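Long-range contacts in flagellin hook IN motif family (Aeromonas hydrophila subsp. hydrophila, PDB 6XI1), which forms a calcium-binding tandem array of beta-sandwich repeats that probably extends an RTX adhesin of the bacterium toward its target: residues A[76-81]-A[106-111]; A[127-132]-A[159-164]; A[148-153]-A[196-201]; A[232-237]-A[266-271]; A[341-346]-A[368-373]. All blocks are in the same frame, centred on the assembly; numbering follows the deposited sequence.

Interaction 1 of 5, residues A[76-81]-A[106-111]; sequences GSLTIT and ETFTVA
F108 CG, beside its backbone N and opposite the carbonyl carbon (chi1 -56°), sets the phenylalanine ring under L78 CB; L78 CG, opposite its own backbone N, carries CD2 toward V110. The L78 methylene lies 3.9 Å from the F108 ring centroid, 26° off the ring normal, in a CH-pi contact over one face. It is offset toward the rim, with F108 CG its closest ring atom, 3.5 Å from L78 CB. G76 O sits at the edge of the same ring, in its plane, 3.7 Å from F108 CE2. Further along, V110 CG1 fits between two neighbours. L78 CD2 is 3.8 Å from V110 CG1 and I80 CG2 is equally close, each side chain crossing the valine at about a right angle. L50 on strand 43-53 also touches both I80 and V110 in this buried layer.

The polar end of the contact is E106, whose extended chain reaches back to the start of 76-81. G76 N donates to the syn lone pair of E106 OE1 at 3.0 Å. OE1 is shared with Y88 OH, while OE2 accepts from L75 N and pairs with K104 NZ, so the carboxylate is gripped from several directions and its negative charge is probably well compensated despite burial. The axes of strands 77-80 and 106-111 approach to 7.8 Å, crossing at -26° with no backbone hydrogen bonds between them. Alternate residues L78, I80, F108 and V110 turn inward, the face-to-face packing characteristic of the core of a beta-sandwich repeat.

Interaction 2 of 5, residues A[127-132]-A[159-164]; sequences VNDAAV and TDVDGA. With CA (calcium ion), chain Q; CA (calcium ion), chain L; CA (calcium ion), chain M.
A cluster of three calcium ions is built here, with D129 and D162 reaching across the contact as its bridging carboxylates. D162 CG, beside its backbone N (chi1 -60°), turns the carboxylate toward 127-132, where its two oxygens split between two ions: D162 OD2 binds the chain Q ion at 2.4 Å and OD1 the chain L ion. D129 OD1 joins the chain L and chain M ions, and D129 OD2 adds a second bond to the latter. D129 O, at 2.2 Å from the chain Q calcium, N128 OD1 and both oxygens of D160 supply further ligands, and E166 and D220 complete that site. V127 O binds the chain L ion together with E37, Q96 and L98, so the cluster spans the junction between successive cadherin-like repeats, consistent with calcium stiffening the array.

Hydrogen bonds fix the ligands. D129 N donates to the syn lone pair of D162 OD2 at 2.7 Å, almost straight at 168°. D160 OD1 accepts from D162 N, forming an Asx turn inside the type I turn D160-G163. V161 CG2 lies over the flat of the D129 carboxylate, 3.3 Å from CG. Next to the metals a strand pair begins: V132 N reaches T159 O at 2.8 Å, T159 N returns to V132 O, and water 2 links A130 O to V161 N.

Interaction 3 of 5, residues A[148-153]-A[196-201]; sequences PTLTET and VDNSKV. With CA (calcium ion), chain N.
Backbone hydrogen bonds join L150 and V196 in both directions: L150 N donates to V196 O at 2.8 Å, and V196 N donates to L150 O at 3.0 Å. One step on, past the non-hydrogen-bonded pair T149 and D197, N198 N donates to P148 O, also at 2.8 Å. T149 CA adds a CA-H...O contact to V196 O. Water 4 donates to P148 O and accepts from S199 N, so the proline carbonyl is held by two donors.

Strands 149-159 and 191-197 are antiparallel neighbours in a beta-sandwich repeat, and the contact lies where the latter strand runs into a turn of helix-like backbone angles, K200 N donating to D197 O.

The apolar contacts centre on L150. Its CB meets V196 CG1 at 3.8 Å, while CD1 touches V201 CG2, just beyond the turn. L150 CD2 rests 3.6 Å from N198 OD1; the asparagine CG, turned away from its backbone N (chi1 -171°), brings the amide oxygen to the leucine methyls, and ND2 bonds D144 OD1.

Metal coordination occupies the far end of 148-153. The E152 chain bends at chi2 (74°), and E152 OE1 binds the chain N calcium at 2.6 Å. Five waters and A140 O complete the shell, and water 5 also donates to T151 O.

Interaction 4 of 5, residues A[232-237]-A[266-271]; sequences GVNDAA and DVDGAD. With CA (calcium ion), chain R; NA (sodium ion), chain J; CA (calcium ion), chain O; CA (calcium ion), chain P.
D266, the first residue of 266-271, clamps the chain R calcium with both carboxylate oxygens, facing D235 O and N234 OD1, which bind the same ion. D266 OD2 also abuts A237 CB at 3.5 Å. In V267, with CG1 opposite the carbonyl carbon (chi1 -57°), CG2 falls between N and the carbonyl carbon and lies against one face of the D235 carboxylate, 3.3 Å from D235 CG; V267 N donates to water 11, which bonds A236 O. D268 divides its oxygens: OD2 goes to the chain R ion and accepts from D235 N at 2.8 Å through its syn lone pair, while OD1 binds the chain O ion at 2.4 Å beside V233 O and D235 OD1. D268 N donates to the anti lone pair of D266 OD1, an Asx turn, and G269 N closes the type I turn onto D266 O. D268 O and, bidentately, D271 hold a sodium ion, its shell finished by four waters. D235 carries the cluster on to a third calcium, chain P, where Q202 also binds. With E143 and L204 from the preceding repeat, this is a calcium cluster at the junction of consecutive repeats, consistent with a calcium-dependent link.

Interaction 5 of 5, residues A[341-346]-A[368-373]; sequences DAAVIS and LSVTDV. With CA (calcium ion), chain V; CA (calcium ion), chain T; CA (calcium ion), chain S.
The carboxylates of D341 and D372 are the flat groups here, and V373 lies against the first of them. V373 CG1, turned to the far side from its backbone N (chi1 156°), sits over one face of the D341 carboxylate, 3.7 Å from D341 CG. Both D341 oxygens bind the chain S calcium, and OD1 also bridges to the chain T ion at 2.4 Å. The D372 carboxylate grips the chain V calcium with both oxygens, while D341 O reaches the same ion at 2.2 Å; A343 CB packs against D372 OD2. N340, D374, E378 and D432 complete that site.

Beyond the metals the segments become the paired arms of a beta hairpin, strands 344-354 and 361-371, within a beta-sandwich repeat. V344 N donates to T371 O at 2.8 Å, and T371 N returns to V344 O. The next hydrogen-bonded pair, S346 and S369, is less regular: S369 N approaches S346 O from 57° above its carbonyl plane, at 2.9 Å. Between them I345 and V370 form the non-hydrogen-bonded pair, their side chains parallel and on one face, with V370 CG2 touching I345 CG1. A343 CB lies 3.5 Å from V370 CG2. V344, S346, S369 and T371 occupy the other face. Water 16 spans the opening of the pair, donating to A342 O and accepting from V373 N.

From the N terminus, interaction 1 closes a 24-residue loop by packing two strands of the first repeat, and ends before interaction 2 begins. Interactions 2 and 3, closing loops of 26 and 42 residues, cross: their segments alternate as 127-132, 148-153, 159-164, 196-201. The first ties the calcium loops at one end of the second repeat; the other pairs its strands toward the opposite end. Interaction 4 follows in series at the next junction, closing 28 residues, its nearest atoms about 5 Å from interaction 3, and repeats the calcium arrangement of interaction 2. Interaction 5, about 58 Å from interaction 4 between centres, closes a 21-residue hairpin beside the same kind of junction in the fourth repeat.

Interaction 1 of 5, residues A[76-81]-A[106-111]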
# COMPACT_ATOMS: atom_id res chain seq x y z
N GLY A 76 53.78 -39.51 5.49
CA GLY A 76 54.30 -40.19 4.29
C GLY A 76 55.20 -41.35 4.69
O GLY A 76 55.40 -41.60 5.90
N SER A 77 55.76 -42.02 3.69
CA SER A 77 56.74 -43.11 3.93
C SER A 77 57.83 -42.98 2.86
O SER A 77 57.55 -42.38 1.78
CB SER A 77 56.07 -44.44 3.92
OG SER A 77 55.48 -44.70 2.65
N LEU A 78 59.03 -43.44 3.17
CA LEU A 78 60.14 -43.44 2.19
C LEU A 78 60.72 -44.85 2.09
O LEU A 78 60.92 -45.47 3.14
CB LEU A 78 61.17 -42.41 2.68
CG LEU A 78 62.39 -42.25 1.78
CD1 LEU A 78 62.82 -40.81 1.74
CD2 LEU A 78 63.53 -43.15 2.24
N THR A 79 60.88 -45.37 0.87
CA THR A 79 61.61 -46.64 0.60
C THR A 79 62.90 -46.30 -0.15
O THR A 79 62.92 -45.31 -0.88
CB THR A 79 60.75 -47.65 -0.15
OG1 THR A 79 60.58 -47.15 -1.47
CG2 THR A 79 59.40 -47.90 0.46
N ILE A 80 63.97 -47.08 0.05
CA ILE A 80 65.25 -46.91 -0.69
C ILE A 80 65.69 -48.28 -1.24
O ILE A 80 65.43 -49.30 -0.60
CB ILE A 80 66.31 -46.24 0.20
CG1 ILE A 80 67.48 -45.69 -0.63
CG2 ILE A 80 66.78 -47.17 1.31
CD1 ILE A 80 68.35 -44.68 0.08
N THR A 81 66.25 -48.29 -2.45
CA THR A 81 66.86 -49.49 -3.09
C THR A 81 68.32 -49.64 -2.60
O THR A 81 68.90 -48.65 -2.11
CB THR A 81 66.80 -49.43 -4.62
OG1 THR A 81 67.71 -48.40 -4.99
CG2 THR A 81 65.43 -49.12 -5.18
N GLU A 106 58.97 -33.70 7.16
CA GLU A 106 59.12 -35.09 7.61
C GLU A 106 60.52 -35.56 7.23
O GLU A 106 61.02 -35.17 6.15
CB GLU A 106 58.06 -35.99 6.96
CG GLU A 106 56.66 -35.41 7.02
CD GLU A 106 55.56 -36.36 6.63
OE1 GLU A 106 55.78 -37.27 5.79
OE2 GLU A 106 54.46 -36.21 7.18
N THR A 107 61.12 -36.36 8.10
CA THR A 107 62.51 -36.87 7.90
C THR A 107 62.49 -38.39 7.94
O THR A 107 61.70 -38.96 8.65
CB THR A 107 63.48 -36.35 8.97
OG1 THR A 107 62.95 -36.89 10.17
CG2 THR A 107 63.60 -34.85 8.95
N PHE A 108 63.36 -39.00 7.14
CA PHE A 108 63.49 -40.47 7.05
C PHE A 108 64.97 -40.80 7.12
O PHE A 108 65.80 -40.12 6.48
CB PHE A 108 62.80 -41.01 5.81
CG PHE A 108 61.35 -40.61 5.73
CD1 PHE A 108 60.99 -39.35 5.29
CD2 PHE A 108 60.37 -41.49 6.15
CE1 PHE A 108 59.65 -38.98 5.26
CE2 PHE A 108 59.03 -41.13 6.09
CZ PHE A 108 58.68 -39.88 5.64
N THR A 109 65.29 -41.79 7.95
CA THR A 109 66.69 -42.21 8.19
C THR A 109 66.93 -43.45 7.34
O THR A 109 66.15 -44.40 7.45
CB THR A 109 66.94 -42.41 9.69
OG1 THR A 109 66.79 -41.13 10.30
CG2 THR A 109 68.34 -42.95 9.95
N VAL A 110 67.95 -43.41 6.49
CA VAL A 110 68.40 -44.60 5.70
C VAL A 110 69.81 -44.98 6.16
O VAL A 110 70.50 -44.11 6.75
CB VAL A 110 68.32 -44.35 4.18
CG1 VAL A 110 66.87 -44.17 3.71
CG2 VAL A 110 69.17 -43.17 3.75
N ALA A 111 70.26 -46.20 5.85
CA ALA A 111 71.56 -46.75 6.30
C ALA A 111 72.27 -47.55 5.20
O ALA A 111 71.57 -48.28 4.43
CB ALA A 111 71.37 -47.60 7.54

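Interaction 2 of 5, residues A[127-132]-A[159-164]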
# COMPACT_ATOMS: atom_id res chain seq x y z
N VAL A 127 47.85 -26.11 0.10
CA VAL A 127 47.10 -25.13 -0.73
C VAL A 127 45.73 -24.89 -0.09
O VAL A 127 45.20 -25.79 0.60
CB VAL A 127 46.97 -25.61 -2.19
CG1 VAL A 127 48.32 -25.75 -2.88
CG2 VAL A 127 46.19 -26.89 -2.28
N ASN A 128 45.14 -23.74 -0.39
CA ASN A 128 43.79 -23.39 0.11
C ASN A 128 42.77 -24.39 -0.41
O ASN A 128 42.82 -24.81 -1.58
CB ASN A 128 43.33 -21.99 -0.27
CG ASN A 128 42.08 -21.65 0.50
OD1 ASN A 128 42.08 -21.70 1.74
ND2 ASN A 128 41.00 -21.37 -0.22
N ASP A 129 41.86 -24.76 0.47
CA ASP A 129 40.60 -25.45 0.13
C ASP A 129 39.49 -24.44 0.40
O ASP A 129 39.49 -23.81 1.52
CB ASP A 129 40.41 -26.73 0.96
CG ASP A 129 41.28 -27.89 0.49
OD1 ASP A 129 42.48 -27.84 0.75
OD2 ASP A 129 40.74 -28.81 -0.18
N ALA A 130 38.64 -24.24 -0.60
CA ALA A 130 37.44 -23.37 -0.46
C ALA A 130 36.62 -23.84 0.75
O ALA A 130 36.39 -25.05 0.94
CB ALA A 130 36.63 -23.42 -1.75
N ALA A 131 36.13 -22.89 1.53
CA ALA A 131 35.12 -23.16 2.57
C ALA A 131 33.84 -23.73 1.91
O ALA A 131 33.55 -23.40 0.72
CB ALA A 131 34.85 -21.92 3.37
N VAL A 132 33.11 -24.54 2.64
CA VAL A 132 31.79 -25.08 2.25
C VAL A 132 30.75 -24.38 3.13
O VAL A 132 30.75 -24.59 4.37
CB VAL A 132 31.71 -26.61 2.37
CG1 VAL A 132 30.30 -27.12 2.05
CG2 VAL A 132 32.74 -27.25 1.45
N THR A 159 32.19 -25.03 6.93
CA THR A 159 33.30 -25.96 7.15
C THR A 159 34.44 -25.53 6.24
O THR A 159 34.18 -25.04 5.15
CB THR A 159 32.83 -27.41 6.92
OG1 THR A 159 32.48 -27.64 5.55
CG2 THR A 159 31.63 -27.74 7.78
N ASP A 160 35.66 -25.81 6.66
CA ASP A 160 36.89 -25.56 5.88
C ASP A 160 37.93 -26.58 6.30
O ASP A 160 38.41 -26.52 7.42
CB ASP A 160 37.38 -24.12 6.09
CG ASP A 160 38.36 -23.68 5.04
OD1 ASP A 160 39.32 -24.47 4.73
OD2 ASP A 160 38.24 -22.50 4.59
N VAL A 161 38.31 -27.44 5.38
CA VAL A 161 39.25 -28.56 5.66
C VAL A 161 40.60 -27.98 6.05
O VAL A 161 41.32 -28.69 6.71
CB VAL A 161 39.35 -29.55 4.50
CG1 VAL A 161 38.00 -30.14 4.14
CG2 VAL A 161 40.04 -28.95 3.31
N ASP A 162 40.89 -26.71 5.76
CA ASP A 162 42.19 -26.12 6.20
C ASP A 162 42.20 -25.80 7.70
O ASP A 162 43.24 -25.34 8.16
CB ASP A 162 42.52 -24.87 5.39
CG ASP A 162 42.63 -25.17 3.91
OD1 ASP A 162 43.25 -26.21 3.58
OD2 ASP A 162 42.04 -24.39 3.12
N GLY A 163 41.09 -26.01 8.42
CA GLY A 163 41.09 -26.03 9.89
C GLY A 163 40.06 -25.09 10.52
O GLY A 163 39.38 -24.26 9.78
N ALA A 164 39.99 -25.17 11.85
CA ALA A 164 39.06 -24.40 12.70
C ALA A 164 39.35 -22.90 12.55
O ALA A 164 38.35 -22.14 12.57
CB ALA A 164 39.15 -24.87 14.13
CA CA Q . 40.26 -22.75 3.24
CA CA L . 44.47 -27.54 2.05
CA CA M . 42.92 -29.33 -1.24
O HOH W 1 42.60 -27.22 -2.50
O HOH W 2 36.84 -27.10 2.81
O HOH W 3 41.41 -30.11 -2.86

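Interaction 3 of 5, residues A[148-153]-A[196-201]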
# COMPACT_ATOMS: atom_id res chain seq x y z
N PRO A 148 9.84 0.86 13.39
CA PRO A 148 10.24 1.43 12.08
C PRO A 148 11.12 0.51 11.20
O PRO A 148 11.46 0.88 10.10
CB PRO A 148 11.04 2.67 12.53
CG PRO A 148 11.73 2.21 13.83
CD PRO A 148 10.66 1.36 14.50
N THR A 149 11.54 -0.64 11.71
CA THR A 149 12.48 -1.54 11.03
C THR A 149 11.82 -2.88 10.70
O THR A 149 11.12 -3.39 11.58
CB THR A 149 13.69 -1.84 11.93
OG1 THR A 149 14.22 -0.55 12.19
CG2 THR A 149 14.73 -2.70 11.28
N LEU A 150 12.05 -3.38 9.48
CA LEU A 150 11.70 -4.77 9.08
C LEU A 150 12.96 -5.63 9.25
O LEU A 150 14.07 -5.23 8.83
CB LEU A 150 11.23 -4.83 7.63
CG LEU A 150 10.22 -3.78 7.23
CD1 LEU A 150 9.80 -3.99 5.82
CD2 LEU A 150 9.02 -3.77 8.15
N THR A 151 12.81 -6.80 9.84
CA THR A 151 13.98 -7.64 10.20
C THR A 151 13.74 -9.06 9.74
O THR A 151 12.63 -9.56 9.91
CB THR A 151 14.28 -7.61 11.71
OG1 THR A 151 14.52 -6.24 12.00
CG2 THR A 151 15.50 -8.43 12.10
N GLU A 152 14.80 -9.66 9.21
CA GLU A 152 14.87 -11.09 8.89
C GLU A 152 16.17 -11.63 9.47
O GLU A 152 17.22 -10.96 9.37
CB GLU A 152 14.80 -11.26 7.37
CG GLU A 152 14.78 -12.69 6.92
CD GLU A 152 13.46 -13.43 7.15
OE1 GLU A 152 12.70 -13.06 8.07
OE2 GLU A 152 13.21 -14.33 6.37
N THR A 153 16.14 -12.84 9.99
CA THR A 153 17.36 -13.49 10.54
C THR A 153 17.49 -14.91 9.99
O THR A 153 16.47 -15.49 9.55
CB THR A 153 17.34 -13.54 12.07
OG1 THR A 153 16.10 -14.19 12.41
CG2 THR A 153 17.45 -12.17 12.69
N VAL A 196 15.79 -3.45 7.19
CA VAL A 196 15.45 -2.33 6.27
C VAL A 196 14.48 -1.40 6.98
O VAL A 196 13.59 -1.81 7.72
CB VAL A 196 14.96 -2.85 4.91
CG1 VAL A 196 13.66 -3.62 5.03
CG2 VAL A 196 14.80 -1.70 3.88
N ASP A 197 14.64 -0.10 6.71
CA ASP A 197 13.70 0.91 7.23
C ASP A 197 12.35 0.70 6.52
O ASP A 197 12.30 0.78 5.29
CB ASP A 197 14.25 2.31 6.97
CG ASP A 197 15.50 2.67 7.80
OD1 ASP A 197 15.89 1.90 8.70
OD2 ASP A 197 16.05 3.75 7.57
N ASN A 198 11.28 0.55 7.28
CA ASN A 198 9.90 0.38 6.75
C ASN A 198 9.50 1.60 5.93
O ASN A 198 8.82 1.41 4.91
CB ASN A 198 8.91 0.19 7.88
CG ASN A 198 7.54 -0.21 7.42
OD1 ASN A 198 7.41 -1.02 6.50
ND2 ASN A 198 6.54 0.32 8.12
N SER A 199 9.99 2.79 6.29
CA SER A 199 9.75 4.05 5.51
C SER A 199 10.20 3.92 4.06
O SER A 199 9.58 4.55 3.18
CB SER A 199 10.36 5.26 6.20
OG SER A 199 11.76 5.13 6.21
N LYS A 200 11.24 3.15 3.78
CA LYS A 200 11.92 3.08 2.48
C LYS A 200 11.19 2.08 1.57
O LYS A 200 11.57 2.05 0.40
CB LYS A 200 13.39 2.72 2.62
CG LYS A 200 14.21 3.78 3.35
CD LYS A 200 15.67 3.44 3.29
CE LYS A 200 16.61 4.30 4.11
NZ LYS A 200 16.09 5.66 4.22
N VAL A 201 10.27 1.25 2.06
CA VAL A 201 9.64 0.22 1.18
C VAL A 201 8.16 0.56 0.94
O VAL A 201 7.47 -0.23 0.25
CB VAL A 201 9.86 -1.20 1.75
CG1 VAL A 201 11.35 -1.50 1.91
CG2 VAL A 201 9.15 -1.42 3.03
CA CA N . 10.19 -12.95 7.40
O HOH W 4 10.99 3.26 8.99
O HOH W 5 10.58 -10.95 8.71
O HOH W 6 10.72 -15.27 6.83
O HOH W 7 8.09 -11.57 7.05
O HOH W 8 9.59 -13.98 9.46
O HOH W 9 8.43 -14.07 6.30

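Interaction 4 of 5, residues A[232-237]-A[266-271]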
# COMPACT_ATOMS: atom_id res chain seq x y z
N GLY A 232 5.66 -5.71 -1.09
CA GLY A 232 4.80 -4.55 -0.78
C GLY A 232 3.40 -4.89 -0.37
O GLY A 232 2.94 -6.10 -0.57
N VAL A 233 2.77 -3.95 0.34
CA VAL A 233 1.32 -3.99 0.63
C VAL A 233 0.71 -2.70 0.09
O VAL A 233 1.44 -1.66 -0.01
CB VAL A 233 1.00 -4.17 2.12
CG1 VAL A 233 1.51 -5.53 2.66
CG2 VAL A 233 1.57 -3.06 2.98
N ASN A 234 -0.57 -2.74 -0.20
CA ASN A 234 -1.31 -1.54 -0.65
C ASN A 234 -1.27 -0.48 0.43
O ASN A 234 -1.52 -0.78 1.64
CB ASN A 234 -2.77 -1.80 -1.02
CG ASN A 234 -3.32 -0.55 -1.67
OD1 ASN A 234 -2.75 -0.08 -2.64
ND2 ASN A 234 -4.39 -0.01 -1.12
N ASP A 235 -1.00 0.74 -0.00
CA ASP A 235 -1.31 1.99 0.74
C ASP A 235 -2.56 2.67 0.14
O ASP A 235 -2.65 2.80 -1.14
CB ASP A 235 -0.11 2.94 0.69
CG ASP A 235 1.03 2.48 1.60
OD1 ASP A 235 1.71 1.48 1.27
OD2 ASP A 235 1.12 3.05 2.73
N ALA A 236 -3.51 2.98 1.02
CA ALA A 236 -4.77 3.67 0.69
C ALA A 236 -4.37 4.97 -0.01
O ALA A 236 -3.40 5.65 0.44
CB ALA A 236 -5.63 3.90 1.90
N ALA A 237 -5.00 5.26 -1.14
CA ALA A 237 -4.84 6.57 -1.79
C ALA A 237 -5.28 7.66 -0.82
O ALA A 237 -6.11 7.44 0.10
CB ALA A 237 -5.62 6.61 -3.07
N ASP A 266 -1.04 8.55 -4.26
CA ASP A 266 -0.91 7.14 -3.82
C ASP A 266 0.58 6.83 -3.70
O ASP A 266 1.26 6.80 -4.70
CB ASP A 266 -1.69 6.21 -4.74
CG ASP A 266 -1.95 4.86 -4.12
OD1 ASP A 266 -0.95 4.27 -3.56
OD2 ASP A 266 -3.13 4.36 -4.21
N VAL A 267 1.06 6.52 -2.49
CA VAL A 267 2.52 6.22 -2.34
C VAL A 267 2.93 4.97 -3.14
O VAL A 267 4.13 4.82 -3.47
CB VAL A 267 2.95 6.15 -0.87
CG1 VAL A 267 2.63 7.45 -0.17
CG2 VAL A 267 2.37 4.97 -0.14
N ASP A 268 1.98 4.12 -3.53
CA ASP A 268 2.28 2.93 -4.36
C ASP A 268 2.60 3.30 -5.80
O ASP A 268 2.99 2.39 -6.52
CB ASP A 268 1.16 1.89 -4.31
CG ASP A 268 0.88 1.47 -2.91
OD1 ASP A 268 1.89 1.15 -2.18
OD2 ASP A 268 -0.29 1.50 -2.55
N GLY A 269 2.43 4.57 -6.19
CA GLY A 269 2.96 5.09 -7.47
C GLY A 269 1.91 5.83 -8.30
O GLY A 269 0.71 5.75 -7.98
N ALA A 270 2.35 6.45 -9.40
CA ALA A 270 1.50 7.17 -10.39
C ALA A 270 0.49 6.22 -11.05
O ALA A 270 -0.60 6.70 -11.34
CB ALA A 270 2.36 7.85 -11.43
N ASP A 271 0.83 4.93 -11.23
CA ASP A 271 -0.11 3.88 -11.73
C ASP A 271 -1.42 3.90 -10.90
O ASP A 271 -2.53 3.73 -11.45
CB ASP A 271 0.56 2.50 -11.77
CG ASP A 271 1.41 2.08 -10.55
OD1 ASP A 271 1.56 2.85 -9.55
OD2 ASP A 271 1.94 0.93 -10.60
CA CA R . -2.40 2.27 -3.22
NA NA J . 3.15 1.29 -8.26
CA CA O . 2.95 0.14 -0.24
CA CA P . 2.29 1.17 3.69
O HOH W 10 0.07 0.14 3.62
O HOH W 11 -0.85 6.94 -0.25
O HOH W 12 4.63 2.58 -9.29
O HOH W 13 1.68 -0.27 -7.53
O HOH W 14 4.13 -0.62 -9.10
O HOH W 15 5.09 0.58 -6.75

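Interaction 5 of 5, residues A[341-346]-A[368-373]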
# COMPACT_ATOMS: atom_id res chain seq x y z
N ASP A 341 -42.95 26.82 -4.11
CA ASP A 341 -43.92 26.85 -5.23
C ASP A 341 -45.21 27.52 -4.76
O ASP A 341 -45.74 27.16 -3.66
CB ASP A 341 -44.19 25.44 -5.76
CG ASP A 341 -43.02 24.88 -6.55
OD1 ASP A 341 -41.98 24.66 -5.96
OD2 ASP A 341 -43.18 24.77 -7.78
N ALA A 342 -45.66 28.51 -5.51
CA ALA A 342 -46.93 29.23 -5.26
C ALA A 342 -48.04 28.18 -5.18
O ALA A 342 -48.12 27.26 -6.03
CB ALA A 342 -47.23 30.24 -6.33
N ALA A 343 -48.88 28.31 -4.16
CA ALA A 343 -50.09 27.50 -3.98
C ALA A 343 -51.04 27.77 -5.14
O ALA A 343 -51.01 28.88 -5.72
CB ALA A 343 -50.71 27.83 -2.64
N VAL A 344 -51.80 26.75 -5.50
CA VAL A 344 -52.90 26.85 -6.49
C VAL A 344 -54.21 26.97 -5.70
O VAL A 344 -54.62 26.03 -5.06
CB VAL A 344 -52.89 25.67 -7.47
CG1 VAL A 344 -53.99 25.82 -8.51
CG2 VAL A 344 -51.53 25.59 -8.16
N ILE A 345 -54.81 28.15 -5.78
CA ILE A 345 -56.01 28.49 -4.99
C ILE A 345 -57.20 28.56 -5.93
O ILE A 345 -57.14 29.28 -6.95
CB ILE A 345 -55.81 29.77 -4.16
CG1 ILE A 345 -54.66 29.56 -3.17
CG2 ILE A 345 -57.11 30.10 -3.46
CD1 ILE A 345 -54.20 30.81 -2.49
N SER A 346 -58.27 27.90 -5.55
CA SER A 346 -59.45 27.76 -6.44
C SER A 346 -60.71 27.82 -5.58
O SER A 346 -60.63 28.28 -4.44
CB SER A 346 -59.33 26.49 -7.27
OG SER A 346 -59.34 25.33 -6.41
N LEU A 368 -62.94 28.53 -0.44
CA LEU A 368 -61.78 28.39 -1.34
C LEU A 368 -61.17 27.01 -1.12
O LEU A 368 -61.34 26.42 -0.03
CB LEU A 368 -60.75 29.49 -1.08
CG LEU A 368 -61.22 30.90 -1.37
CD1 LEU A 368 -60.17 31.95 -1.01
CD2 LEU A 368 -61.60 31.03 -2.83
N SER A 369 -60.39 26.59 -2.10
CA SER A 369 -59.56 25.37 -1.99
C SER A 369 -58.11 25.75 -2.29
O SER A 369 -57.89 26.68 -3.07
CB SER A 369 -60.06 24.35 -2.98
OG SER A 369 -59.30 23.18 -2.88
N VAL A 370 -57.18 25.03 -1.70
CA VAL A 370 -55.75 25.23 -1.97
C VAL A 370 -55.07 23.87 -2.05
O VAL A 370 -55.31 22.99 -1.20
CB VAL A 370 -55.08 26.14 -0.91
CG1 VAL A 370 -55.23 25.60 0.50
CG2 VAL A 370 -53.61 26.36 -1.24
N THR A 371 -54.20 23.76 -3.04
CA THR A 371 -53.23 22.66 -3.20
C THR A 371 -51.86 23.29 -3.47
O THR A 371 -51.79 24.35 -4.15
CB THR A 371 -53.66 21.71 -4.33
OG1 THR A 371 -54.90 21.11 -3.95
CG2 THR A 371 -52.66 20.62 -4.58
N ASP A 372 -50.82 22.64 -2.98
CA ASP A 372 -49.45 23.19 -2.97
C ASP A 372 -48.48 22.07 -3.34
O ASP A 372 -48.49 21.01 -2.69
CB ASP A 372 -49.17 23.84 -1.61
CG ASP A 372 -48.00 24.81 -1.70
OD1 ASP A 372 -46.94 24.40 -2.23
OD2 ASP A 372 -48.19 25.98 -1.29
N VAL A 373 -47.71 22.27 -4.41
CA VAL A 373 -46.64 21.34 -4.87
C VAL A 373 -45.68 21.00 -3.71
O VAL A 373 -45.13 19.88 -3.67
CB VAL A 373 -45.96 21.98 -6.10
CG1 VAL A 373 -44.53 21.50 -6.34
CG2 VAL A 373 -46.83 21.72 -7.31
CA CA V . -45.76 26.45 -1.53
CA CA T . -40.67 23.57 -4.27
CA CA S . -40.71 24.90 -8.05
O HOH W 16 -48.37 24.54 -6.09
O HOH W 17 -41.47 25.77 -10.15
O HOH W 18 -40.94 27.19 -7.29